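Local structure of DTDP-4-dehydrorhamnose reductase, rfbD ortholog (Clostridium acetobutylicum, 1VL0) at residues Ile157-Gly165 against Gln190-Leu200; Lys221-Glu232 against Thr276-Lys284. The protein probably catalyses the last step of dTDP-L-rhamnose synthesis, the reduction of dTDP-6-deoxy-L-lyxo-4-hexulose to dTDP-L-rhamnose with a nicotinamide cofactor. All blocks are in the same frame, centred on the assembly; numbering follows the deposited sequence.

Interaction 1 lies in the core, its centre about 6 Å from the centre of the chain, and joins two parallel strands of the central sheet beside the nicotinamide of NAI. Interaction 2, about 16 Å out and partly buried, brings helices 226-237 and 279-290 together through a tryptophan and water-linked charges, with a single backbone bridge in the preceding loops. The first relies on CH-pi contacts and three backbone hydrogen bonds, the last from the first residue of helix 197-210; the second has two backbone bonds at K221 and a sulfur-aromatic contact. They meet where T193 OG1 is probably hydrogen-bonded to G222 O (2.7 Å) and D199 OD1 to S282 OG; strands 191-196 and 224-225 are sheet neighbours.

Interaction 1: Ile157-Gly165 against Gln190-Leu200; sequences IVRTAWLYG and QVGTPTSTVDL. With NAI (1,4-dihydronicotinamide adenine dinucleotide), chain D.
W162 and Y164 each lay one ring face on the backbone of 190-200. G192 CA sits 3.9 Å from the centroid of the W162 six-membered ring, 18° off its normal, a CH-pi contact; T193 N lies over the same face, and Q190 O is at the edge. W226 stacks with the W162 ring from outside the two segments. The Y164 ring takes S196 CA over a face, 3.8 Å from its centroid, with P194 CB at its edge. Its CG lies between backbone N and carbonyl carbon (chi1 60°), which folds the ring back over the neighbouring strand; at its rim, water 1 is 2.5 Å from Y164 OH and bonds weakly to P194 O.

The strands pair in parallel, L163 with T195 and Y164 with S196. T195 N donates to W162 O (2.9 Å), Y164 N to T195 O and T197 N to Y164 O. On the side of L163 and T195, L200 CD1 meets V158 CG1 at 3.6 Å, while L200 CD2 reaches T160 CG2 and L163 CD1. At the start of helix 197-210, S196 OG accepts V198 N (3.2 Å), an N-cap bond.

While W162 O, Y164 N and Y164 O bond to 190-200, the N-H of L163 donates to NAI O7N (2.9 Å, 174° at the hydrogen), a nearly straight bond to the nicotinamide carboxamide, consistent with the strand pairing holding the amide in position.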
loop_
_atom_site.group_PDB
_atom_site.type_symbol
_atom_site.label_atom_id
_atom_site.label_comp_id
_atom_site.label_asym_id
_atom_site.label_seq_id
_atom_site.Cartn_x
_atom_site.Cartn_y
_atom_site.Cartn_z
ATOM N N ILE A 157 4.072 1.473 13.250
ATOM C CA ILE A 157 4.687 0.131 13.207
ATOM C C ILE A 157 6.065 0.315 13.774
ATOM O O ILE A 157 6.816 1.156 13.287
ATOM C CB ILE A 157 4.702 -0.424 11.777
ATOM C CG1 ILE A 157 3.255 -0.804 11.353
ATOM C CG2 ILE A 157 5.613 -1.657 11.627
ATOM C CD1 ILE A 157 3.104 -0.884 9.904
ATOM N N VAL A 158 6.374 -0.440 14.826
ATOM C CA VAL A 158 7.666 -0.346 15.506
ATOM C C VAL A 158 8.371 -1.711 15.464
ATOM O O VAL A 158 7.908 -2.674 16.111
ATOM C CB VAL A 158 7.519 0.137 16.950
ATOM C CG1 VAL A 158 8.914 0.321 17.609
ATOM C CG2 VAL A 158 6.703 1.490 17.013
ATOM N N ARG A 159 9.384 -1.823 14.602
ATOM C CA ARG A 159 10.139 -3.056 14.428
ATOM C C ARG A 159 11.222 -3.143 15.465
ATOM O O ARG A 159 12.009 -2.222 15.634
ATOM C CB ARG A 159 10.774 -3.151 13.029
ATOM C CG ARG A 159 9.801 -3.024 11.896
ATOM C CD ARG A 159 10.429 -3.429 10.580
ATOM N NE ARG A 159 9.489 -3.316 9.459
ATOM C CZ ARG A 159 9.700 -2.711 8.305
ATOM N NH1 ARG A 159 10.846 -2.107 8.033
ATOM N NH2 ARG A 159 8.720 -2.718 7.408
ATOM N N THR A 160 11.301 -4.275 16.142
ATOM C CA THR A 160 12.354 -4.469 17.105
ATOM C C THR A 160 13.060 -5.827 16.915
ATOM O O THR A 160 12.758 -6.555 15.968
ATOM C CB THR A 160 11.852 -4.255 18.524
ATOM O OG1 THR A 160 12.991 -4.205 19.413
ATOM C CG2 THR A 160 11.008 -5.400 19.022
ATOM N N ALA A 161 14.030 -6.133 17.783
ATOM C CA ALA A 161 14.841 -7.345 17.620
ATOM C C ALA A 161 15.563 -7.675 18.911
ATOM O O ALA A 161 15.806 -6.782 19.737
ATOM C CB ALA A 161 15.888 -7.137 16.507
ATOM N N TRP A 162 15.899 -8.960 19.066
ATOM C CA TRP A 162 16.800 -9.433 20.134
ATOM C C TRP A 162 16.320 -8.867 21.455
ATOM O O TRP A 162 17.079 -8.272 22.222
ATOM C CB TRP A 162 18.220 -8.987 19.853
ATOM C CG TRP A 162 18.857 -9.626 18.684
ATOM C CD1 TRP A 162 18.252 -10.109 17.539
ATOM C CD2 TRP A 162 20.260 -9.819 18.493
ATOM N NE1 TRP A 162 19.202 -10.591 16.665
ATOM C CE2 TRP A 162 20.436 -10.456 17.237
ATOM C CE3 TRP A 162 21.383 -9.583 19.281
ATOM C CZ2 TRP A 162 21.684 -10.832 16.762
ATOM C CZ3 TRP A 162 22.589 -9.928 18.809
ATOM C CH2 TRP A 162 22.748 -10.559 17.557
ATOM N N LEU A 163 15.048 -9.071 21.734
ATOM C CA LEU A 163 14.394 -8.337 22.808
ATOM C C LEU A 163 14.407 -9.065 24.163
ATOM O O LEU A 163 14.057 -10.249 24.263
ATOM C CB LEU A 163 12.938 -8.064 22.419
ATOM C CG LEU A 163 12.161 -7.146 23.327
ATOM C CD1 LEU A 163 12.696 -5.743 23.260
ATOM C CD2 LEU A 163 10.671 -7.200 22.970
ATOM N N TYR A 164 14.772 -8.341 25.221
ATOM C CA TYR A 164 14.811 -8.930 26.553
ATOM C C TYR A 164 14.092 -8.020 27.524
ATOM O O TYR A 164 14.057 -6.811 27.381
ATOM C CB TYR A 164 16.263 -9.246 27.030
ATOM C CG TYR A 164 17.163 -8.016 27.100
ATOM C CD1 TYR A 164 17.182 -7.229 28.222
ATOM C CD2 TYR A 164 17.962 -7.665 26.045
ATOM C CE1 TYR A 164 17.976 -6.114 28.293
ATOM C CE2 TYR A 164 18.749 -6.562 26.099
ATOM C CZ TYR A 164 18.781 -5.809 27.240
ATOM O OH TYR A 164 19.518 -4.669 27.291
ATOM N N GLY A 165 13.527 -8.645 28.531
ATOM C CA GLY A 165 12.798 -7.942 29.587
ATOM C C GLY A 165 12.204 -8.957 30.552
ATOM O O GLY A 165 12.798 -10.011 30.821
ATOM N N GLN A 190 25.927 -14.308 13.287
ATOM C CA GLN A 190 24.639 -13.618 13.185
ATOM C C GLN A 190 24.743 -12.356 14.042
ATOM O O GLN A 190 25.119 -12.448 15.203
ATOM C CB GLN A 190 23.509 -14.483 13.709
ATOM C CG GLN A 190 23.290 -15.842 12.964
ATOM C CD GLN A 190 22.167 -16.669 13.614
ATOM O OE1 GLN A 190 21.229 -16.105 14.210
ATOM N NE2 GLN A 190 22.263 -17.986 13.518
ATOM N N VAL A 191 24.465 -11.193 13.455
ATOM C CA VAL A 191 24.690 -9.933 14.128
ATOM C C VAL A 191 23.418 -9.089 14.119
ATOM O O VAL A 191 22.577 -9.190 13.232
ATOM C CB VAL A 191 25.904 -9.101 13.580
ATOM C CG1 VAL A 191 27.193 -9.986 13.414
ATOM C CG2 VAL A 191 25.577 -8.463 12.314
ATOM N N GLY A 192 23.300 -8.258 15.137
ATOM C CA GLY A 192 22.110 -7.448 15.368
ATOM C C GLY A 192 22.468 -6.588 16.550
ATOM O O GLY A 192 23.619 -6.293 16.773
ATOM N N THR A 193 21.470 -6.211 17.326
ATOM C CA THR A 193 21.669 -5.423 18.515
ATOM C C THR A 193 20.664 -5.863 19.584
ATOM O O THR A 193 19.457 -5.783 19.327
ATOM C CB THR A 193 21.389 -3.943 18.267
ATOM O OG1 THR A 193 21.998 -3.535 17.032
ATOM C CG2 THR A 193 22.011 -3.112 19.423
ATOM N N PRO A 194 21.169 -6.271 20.765
ATOM C CA PRO A 194 20.318 -6.601 21.927
ATOM C C PRO A 194 19.498 -5.404 22.304
ATOM O O PRO A 194 20.049 -4.295 22.290
ATOM C CB PRO A 194 21.341 -6.900 23.023
ATOM C CG PRO A 194 22.619 -7.330 22.244
ATOM C CD PRO A 194 22.615 -6.458 21.054
ATOM N N THR A 195 18.194 -5.602 22.621
ATOM C CA THR A 195 17.303 -4.513 22.891
ATOM C C THR A 195 16.505 -4.768 24.118
ATOM O O THR A 195 15.949 -5.850 24.282
ATOM C CB THR A 195 16.365 -4.264 21.676
ATOM O OG1 THR A 195 17.179 -3.907 20.552
ATOM C CG2 THR A 195 15.437 -3.050 21.898
ATOM N N SER A 196 16.539 -3.787 25.017
ATOM C CA SER A 196 15.807 -3.877 26.297
ATOM C C SER A 196 14.413 -3.389 26.050
ATOM O O SER A 196 14.244 -2.446 25.324
ATOM C CB SER A 196 16.462 -2.977 27.392
ATOM O OG SER A 196 15.690 -3.031 28.608
ATOM N N THR A 197 13.412 -3.957 26.726
ATOM C CA THR A 197 12.046 -3.433 26.644
ATOM C C THR A 197 11.913 -2.037 27.213
ATOM O O THR A 197 10.949 -1.316 26.941
ATOM C CB THR A 197 11.042 -4.339 27.389
ATOM O OG1 THR A 197 11.528 -4.644 28.719
ATOM C CG2 THR A 197 10.905 -5.666 26.689
ATOM N N VAL A 198 12.842 -1.643 28.059
ATOM C CA VAL A 198 12.763 -0.319 28.670
ATOM C C VAL A 198 12.882 0.716 27.577
ATOM O O VAL A 198 12.157 1.688 27.573
ATOM C CB VAL A 198 13.910 -0.101 29.699
ATOM C CG1 VAL A 198 13.998 1.383 30.153
ATOM C CG2 VAL A 198 13.711 -1.050 30.888
ATOM N N ASP A 199 13.864 0.528 26.688
ATOM C CA ASP A 199 14.090 1.476 25.582
ATOM C C ASP A 199 12.973 1.414 24.525
ATOM O O ASP A 199 12.619 2.427 23.954
ATOM C CB ASP A 199 15.422 1.145 24.900
ATOM C CG ASP A 199 16.585 1.365 25.824
ATOM O OD1 ASP A 199 16.843 0.427 26.616
ATOM O OD2 ASP A 199 17.223 2.467 25.865
ATOM N N LEU A 200 12.486 0.197 24.240
ATOM C CA LEU A 200 11.435 -0.005 23.278
ATOM C C LEU A 200 10.165 0.675 23.753
ATOM O O LEU A 200 9.510 1.374 23.006
ATOM C CB LEU A 200 11.198 -1.506 23.029
ATOM C CG LEU A 200 10.039 -1.833 22.042
ATOM C CD1 LEU A 200 10.173 -1.149 20.669
ATOM C CD2 LEU A 200 9.970 -3.354 21.923
HETATM P PA NAI D . 6.082 -12.245 24.634
HETATM O O1A NAI D . 6.193 -13.582 23.957
HETATM O O2A NAI D . 6.946 -12.105 25.863
HETATM O O5B NAI D . 4.518 -11.982 24.876
HETATM C C5B NAI D . 3.650 -12.125 23.770
HETATM C C4B NAI D . 2.205 -12.277 24.228
HETATM O O4B NAI D . 1.415 -12.787 23.155
HETATM C C3B NAI D . 1.973 -13.270 25.365
HETATM O O3B NAI D . 1.550 -12.594 26.534
HETATM C C2B NAI D . 0.886 -14.188 24.787
HETATM O O2B NAI D . 0.023 -14.787 25.744
HETATM C C1B NAI D . 0.231 -13.213 23.803
HETATM N N9A NAI D . -0.804 -13.728 22.887
HETATM C C8A NAI D . -0.696 -14.862 22.131
HETATM N N7A NAI D . -1.847 -15.024 21.446
HETATM C C5A NAI D . -2.713 -14.033 21.755
HETATM C C6A NAI D . -4.014 -13.759 21.327
HETATM N N6A NAI D . -4.635 -14.556 20.472
HETATM N N1A NAI D . -4.664 -12.650 21.817
HETATM C C2A NAI D . -4.015 -11.806 22.725
HETATM N N3A NAI D . -2.749 -12.087 23.172
HETATM C C4A NAI D . -2.078 -13.189 22.681
HETATM O O3 NAI D . 6.390 -11.112 23.541
HETATM P PN NAI D . 7.576 -10.010 23.576
HETATM O O1N NAI D . 7.161 -8.818 24.340
HETATM O O2N NAI D . 8.864 -10.723 23.732
HETATM O O5D NAI D . 7.412 -9.464 22.061
HETATM C C5D NAI D . 6.706 -8.249 21.847
HETATM C C4D NAI D . 6.694 -7.932 20.375
HETATM O O4D NAI D . 8.034 -7.812 19.851
HETATM C C3D NAI D . 5.974 -8.998 19.552
HETATM O O3D NAI D . 5.082 -8.282 18.744
HETATM C C2D NAI D . 7.065 -9.691 18.736
HETATM O O2D NAI D . 6.712 -10.186 17.448
HETATM C C1D NAI D . 8.093 -8.559 18.634
HETATM N N1N NAI D . 9.469 -9.024 18.474
HETATM C C2N NAI D . 10.104 -9.605 19.549
HETATM C C3N NAI D . 11.425 -10.018 19.384
HETATM C C7N NAI D . 12.049 -10.954 20.375
HETATM O O7N NAI D . 13.444 -11.093 20.339
HETATM N N7N NAI D . 11.289 -11.622 21.252
HETATM C C4N NAI D . 12.070 -9.832 18.153
HETATM C C5N NAI D . 11.411 -9.244 17.073
HETATM C C6N NAI D . 10.093 -8.849 17.274
HETATM O O HOH W 1 20.718 -4.056 25.234
HETATM O O HOH W 2 13.990 -4.769 30.023
#

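Interaction 2: Lys221-Glu232 against Thr276-Lys284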
loop_
_atom_site.group_PDB
_atom_site.type_symbol
_atom_site.label_atom_id
_atom_site.label_comp_id
_atom_site.label_asym_id
_atom_site.label_seq_id
_atom_site.Cartn_x
_atom_site.Cartn_y
_atom_site.Cartn_z
ATOM N N LYS A 221 21.300 1.134 20.525
ATOM C CA LYS A 221 22.420 1.572 19.675
ATOM C C LYS A 221 23.530 0.557 19.665
ATOM O O LYS A 221 23.714 -0.184 20.637
ATOM C CB LYS A 221 22.962 2.911 20.137
ATOM C CG LYS A 221 21.984 4.046 20.116
ATOM C CD LYS A 221 22.721 5.304 20.589
ATOM C CE LYS A 221 21.859 6.437 21.065
ATOM N NZ LYS A 221 20.898 6.735 20.125
ATOM N N GLY A 222 24.280 0.502 18.561
ATOM C CA GLY A 222 25.402 -0.397 18.461
ATOM C C GLY A 222 25.101 -1.655 17.670
ATOM O O GLY A 222 24.048 -1.782 17.045
ATOM N N ILE A 223 26.052 -2.582 17.712
ATOM C CA ILE A 223 26.025 -3.813 16.920
ATOM C C ILE A 223 26.904 -4.875 17.575
ATOM O O ILE A 223 27.980 -4.573 18.039
ATOM C CB ILE A 223 26.517 -3.522 15.478
ATOM C CG1 ILE A 223 26.835 -4.819 14.723
ATOM C CG2 ILE A 223 27.773 -2.623 15.511
ATOM C CD1 ILE A 223 27.242 -4.619 13.285
ATOM N N CYS A 224 26.426 -6.119 17.608
ATOM C CA CYS A 224 27.234 -7.260 18.012
ATOM C C CYS A 224 26.644 -8.577 17.501
ATOM O O CYS A 224 25.570 -8.607 16.918
ATOM C CB CYS A 224 27.379 -7.268 19.530
ATOM S SG CYS A 224 25.846 -7.631 20.452
ATOM N N SER A 225 27.386 -9.662 17.686
ATOM C CA SER A 225 26.880 -11.008 17.457
ATOM C C SER A 225 26.263 -11.563 18.734
ATOM O O SER A 225 26.477 -10.997 19.822
ATOM C CB SER A 225 28.022 -11.941 17.047
ATOM O OG SER A 225 28.885 -12.151 18.166
ATOM N N TRP A 226 25.549 -12.696 18.621
ATOM C CA TRP A 226 25.036 -13.409 19.813
ATOM C C TRP A 226 26.161 -13.829 20.746
ATOM O O TRP A 226 25.986 -13.783 21.978
ATOM C CB TRP A 226 24.187 -14.626 19.468
ATOM C CG TRP A 226 22.902 -14.319 18.816
ATOM C CD1 TRP A 226 22.601 -14.479 17.484
ATOM C CD2 TRP A 226 21.700 -13.847 19.438
ATOM N NE1 TRP A 226 21.298 -14.111 17.243
ATOM C CE2 TRP A 226 20.725 -13.710 18.421
ATOM C CE3 TRP A 226 21.356 -13.491 20.750
ATOM C CZ2 TRP A 226 19.427 -13.266 18.677
ATOM C CZ3 TRP A 226 20.085 -13.030 21.004
ATOM C CH2 TRP A 226 19.123 -12.922 19.969
ATOM N N TYR A 227 27.297 -14.226 20.166
ATOM C CA TYR A 227 28.506 -14.550 20.912
ATOM C C TYR A 227 28.945 -13.338 21.785
ATOM O O TYR A 227 29.122 -13.444 22.991
ATOM C CB TYR A 227 29.612 -15.038 19.953
ATOM C CG TYR A 227 30.992 -15.047 20.587
ATOM C CD1 TYR A 227 31.390 -16.080 21.445
ATOM C CD2 TYR A 227 31.874 -13.983 20.377
ATOM C CE1 TYR A 227 32.635 -16.062 22.049
ATOM C CE2 TYR A 227 33.108 -13.951 20.968
ATOM C CZ TYR A 227 33.491 -14.998 21.811
ATOM O OH TYR A 227 34.728 -14.965 22.387
ATOM N N ASP A 228 29.057 -12.164 21.179
ATOM C CA ASP A 228 29.442 -10.972 21.905
ATOM C C ASP A 228 28.425 -10.666 23.032
ATOM O O ASP A 228 28.779 -10.198 24.113
ATOM C CB ASP A 228 29.460 -9.775 20.988
ATOM C CG ASP A 228 30.497 -9.848 19.886
ATOM O OD1 ASP A 228 31.603 -10.375 20.133
ATOM O OD2 ASP A 228 30.257 -9.376 18.749
ATOM N N PHE A 229 27.165 -10.903 22.746
ATOM C CA PHE A 229 26.059 -10.669 23.709
ATOM C C PHE A 229 26.294 -11.579 24.930
ATOM O O PHE A 229 26.313 -11.101 26.072
ATOM C CB PHE A 229 24.765 -10.954 22.975
ATOM C CG PHE A 229 23.496 -10.584 23.693
ATOM C CD1 PHE A 229 23.469 -9.940 24.932
ATOM C CD2 PHE A 229 22.284 -10.878 23.089
ATOM C CE1 PHE A 229 22.250 -9.613 25.549
ATOM C CE2 PHE A 229 21.080 -10.538 23.714
ATOM C CZ PHE A 229 21.073 -9.924 24.950
ATOM N N ALA A 230 26.561 -12.866 24.673
ATOM C CA ALA A 230 26.825 -13.853 25.731
ATOM C C ALA A 230 28.058 -13.470 26.562
ATOM O O ALA A 230 28.025 -13.490 27.792
ATOM C CB ALA A 230 26.992 -15.233 25.130
ATOM N N VAL A 231 29.141 -13.105 25.890
ATOM C CA VAL A 231 30.370 -12.725 26.558
ATOM C C VAL A 231 30.136 -11.537 27.498
ATOM O O VAL A 231 30.655 -11.503 28.622
ATOM C CB VAL A 231 31.480 -12.411 25.503
ATOM C CG1 VAL A 231 32.721 -11.777 26.152
ATOM C CG2 VAL A 231 31.896 -13.692 24.836
ATOM N N GLU A 232 29.342 -10.569 27.072
ATOM C CA GLU A 232 29.054 -9.430 27.931
ATOM C C GLU A 232 28.159 -9.830 29.087
ATOM O O GLU A 232 28.376 -9.366 30.188
ATOM C CB GLU A 232 28.464 -8.286 27.135
ATOM C CG GLU A 232 28.105 -7.029 27.929
ATOM C CD GLU A 232 29.306 -6.220 28.399
ATOM O OE1 GLU A 232 30.473 -6.597 28.146
ATOM O OE2 GLU A 232 29.062 -5.172 29.013
ATOM N N THR A 276 17.132 5.686 22.190
ATOM C CA THR A 276 17.618 4.414 22.722
ATOM C C THR A 276 19.049 4.566 23.211
ATOM O O THR A 276 19.762 5.463 22.811
ATOM C CB THR A 276 17.570 3.255 21.716
ATOM O OG1 THR A 276 18.341 3.568 20.537
ATOM C CG2 THR A 276 16.175 3.014 21.236
ATOM N N ARG A 277 19.456 3.663 24.086
ATOM C CA ARG A 277 20.784 3.712 24.630
ATOM C C ARG A 277 21.643 2.664 23.975
ATOM O O ARG A 277 21.159 1.746 23.313
ATOM C CB ARG A 277 20.754 3.466 26.147
ATOM C CG ARG A 277 20.037 4.535 26.916
ATOM C CD ARG A 277 19.722 4.150 28.299
ATOM N NE ARG A 277 18.797 3.028 28.329
ATOM C CZ ARG A 277 18.352 2.451 29.417
ATOM N NH1 ARG A 277 18.751 2.865 30.606
ATOM N NH2 ARG A 277 17.490 1.463 29.314
ATOM N N GLU A 278 22.934 2.819 24.171
ATOM C CA GLU A 278 23.923 1.819 23.745
ATOM C C GLU A 278 23.569 0.493 24.415
ATOM O O GLU A 278 23.204 0.456 25.593
ATOM C CB GLU A 278 25.325 2.260 24.197
ATOM C CG GLU A 278 25.914 3.442 23.454
ATOM C CD GLU A 278 26.274 3.113 22.021
ATOM O OE1 GLU A 278 26.555 1.908 21.703
ATOM O OE2 GLU A 278 26.266 4.079 21.216
ATOM N N TRP A 279 23.731 -0.599 23.667
ATOM C CA TRP A 279 23.209 -1.860 24.096
ATOM C C TRP A 279 23.814 -2.312 25.416
ATOM O O TRP A 279 23.132 -2.824 26.269
ATOM C CB TRP A 279 23.366 -2.889 22.982
ATOM C CG TRP A 279 24.726 -3.414 22.667
ATOM C CD1 TRP A 279 25.585 -2.957 21.705
ATOM C CD2 TRP A 279 25.358 -4.560 23.253
ATOM N NE1 TRP A 279 26.712 -3.739 21.663
ATOM C CE2 TRP A 279 26.614 -4.725 22.607
ATOM C CE3 TRP A 279 25.011 -5.451 24.278
ATOM C CZ2 TRP A 279 27.512 -5.745 22.952
ATOM C CZ3 TRP A 279 25.859 -6.446 24.608
ATOM C CH2 TRP A 279 27.123 -6.607 23.928
ATOM N N LYS A 280 25.084 -2.041 25.634
ATOM C CA LYS A 280 25.735 -2.484 26.889
ATOM C C LYS A 280 25.211 -1.773 28.123
ATOM O O LYS A 280 25.142 -2.343 29.206
ATOM C CB LYS A 280 27.239 -2.296 26.779
ATOM C CG LYS A 280 27.888 -3.365 25.890
ATOM C CD LYS A 280 29.357 -3.166 25.833
ATOM C CE LYS A 280 30.023 -4.226 24.959
ATOM N NZ LYS A 280 31.482 -3.948 24.914
ATOM N N GLU A 281 24.818 -0.522 27.952
ATOM C CA GLU A 281 24.234 0.253 29.041
ATOM C C GLU A 281 22.847 -0.279 29.453
ATOM O O GLU A 281 22.539 -0.394 30.627
ATOM C CB GLU A 281 24.144 1.708 28.601
ATOM C CG GLU A 281 23.647 2.684 29.645
ATOM C CD GLU A 281 23.559 4.137 29.137
ATOM O OE1 GLU A 281 24.085 4.438 28.034
ATOM O OE2 GLU A 281 22.932 4.968 29.845
ATOM N N SER A 282 21.994 -0.547 28.461
ATOM C CA SER A 282 20.709 -1.098 28.681
ATOM C C SER A 282 20.812 -2.460 29.349
ATOM O O SER A 282 20.035 -2.806 30.247
ATOM C CB SER A 282 19.968 -1.218 27.344
ATOM O OG SER A 282 19.631 0.060 26.861
ATOM N N LEU A 283 21.765 -3.243 28.878
ATOM C CA LEU A 283 21.948 -4.606 29.332
ATOM C C LEU A 283 22.427 -4.604 30.796
ATOM O O LEU A 283 21.837 -5.318 31.672
ATOM C CB LEU A 283 22.939 -5.324 28.408
ATOM C CG LEU A 283 23.214 -6.751 28.875
ATOM C CD1 LEU A 283 21.897 -7.631 29.015
ATOM C CD2 LEU A 283 24.255 -7.402 28.035
ATOM N N LYS A 284 23.394 -3.746 31.105
ATOM C CA LYS A 284 23.848 -3.614 32.499
ATOM C C LYS A 284 22.699 -3.247 33.429
ATOM O O LYS A 284 22.588 -3.804 34.538
ATOM C CB LYS A 284 24.977 -2.606 32.658
ATOM C CG LYS A 284 25.557 -2.616 34.074
ATOM C CD LYS A 284 26.869 -1.889 34.245
ATOM C CE LYS A 284 27.484 -2.206 35.626
ATOM N NZ LYS A 284 26.521 -1.956 36.792
HETATM O O HOH W 3 28.266 -1.576 19.446
HETATM O O HOH W 4 32.048 -4.592 27.762
HETATM O O HOH W 5 27.605 -3.500 30.041
#
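W279 and C224 make the central side-chain contact: C224 SG stands 3.8 Å from the centroid of the W279 six-membered ring, 21° off the normal, a sulfur-aromatic contact over one face. W279 CG and C224 SG each lie between their own backbone N and carbonyl carbon, the same kind of first torsion, which places the sulfur over the ring. On the opposite face K280 CG lies over the ring centre, so the indole is sandwiched by a cysteine and the next residue of its own helix. K221 O is at its edge, in plane, as is water 3, which accepts from I223 N and, weakly, from W279 NE1.

The backbones meet once, where K221 N donates to R277 O (2.9 Å) and W279 N to K221 O (3.1 Å), a single bridge just ahead of helix 279-290. The other helix starts with a capping box: D228 N donates to S225 OG (3.0 Å) and S225 N to D228 OD2 (3.1 Å). Segments 226-232 and 279-284 of these helices cross at -44°, their axes 11.6 Å apart, with F229 and W279 both touching P194 of strand 191-196.

Further along, L283 CD2 comes to the edge of the F229 ring, 3.9 Å from F229 CE1. With CG anti to the backbone N, E232 lays CB by W279 CH2 and CG by L283 CD2; the bend at chi2 (72°) then turns the carboxylate across the straight chain of K280. E232 OE1 and K280 NZ stay 4.3 Å apart, beyond a salt bridge; water 4 links them, while R235 is the direct charge partner of E232 OE1.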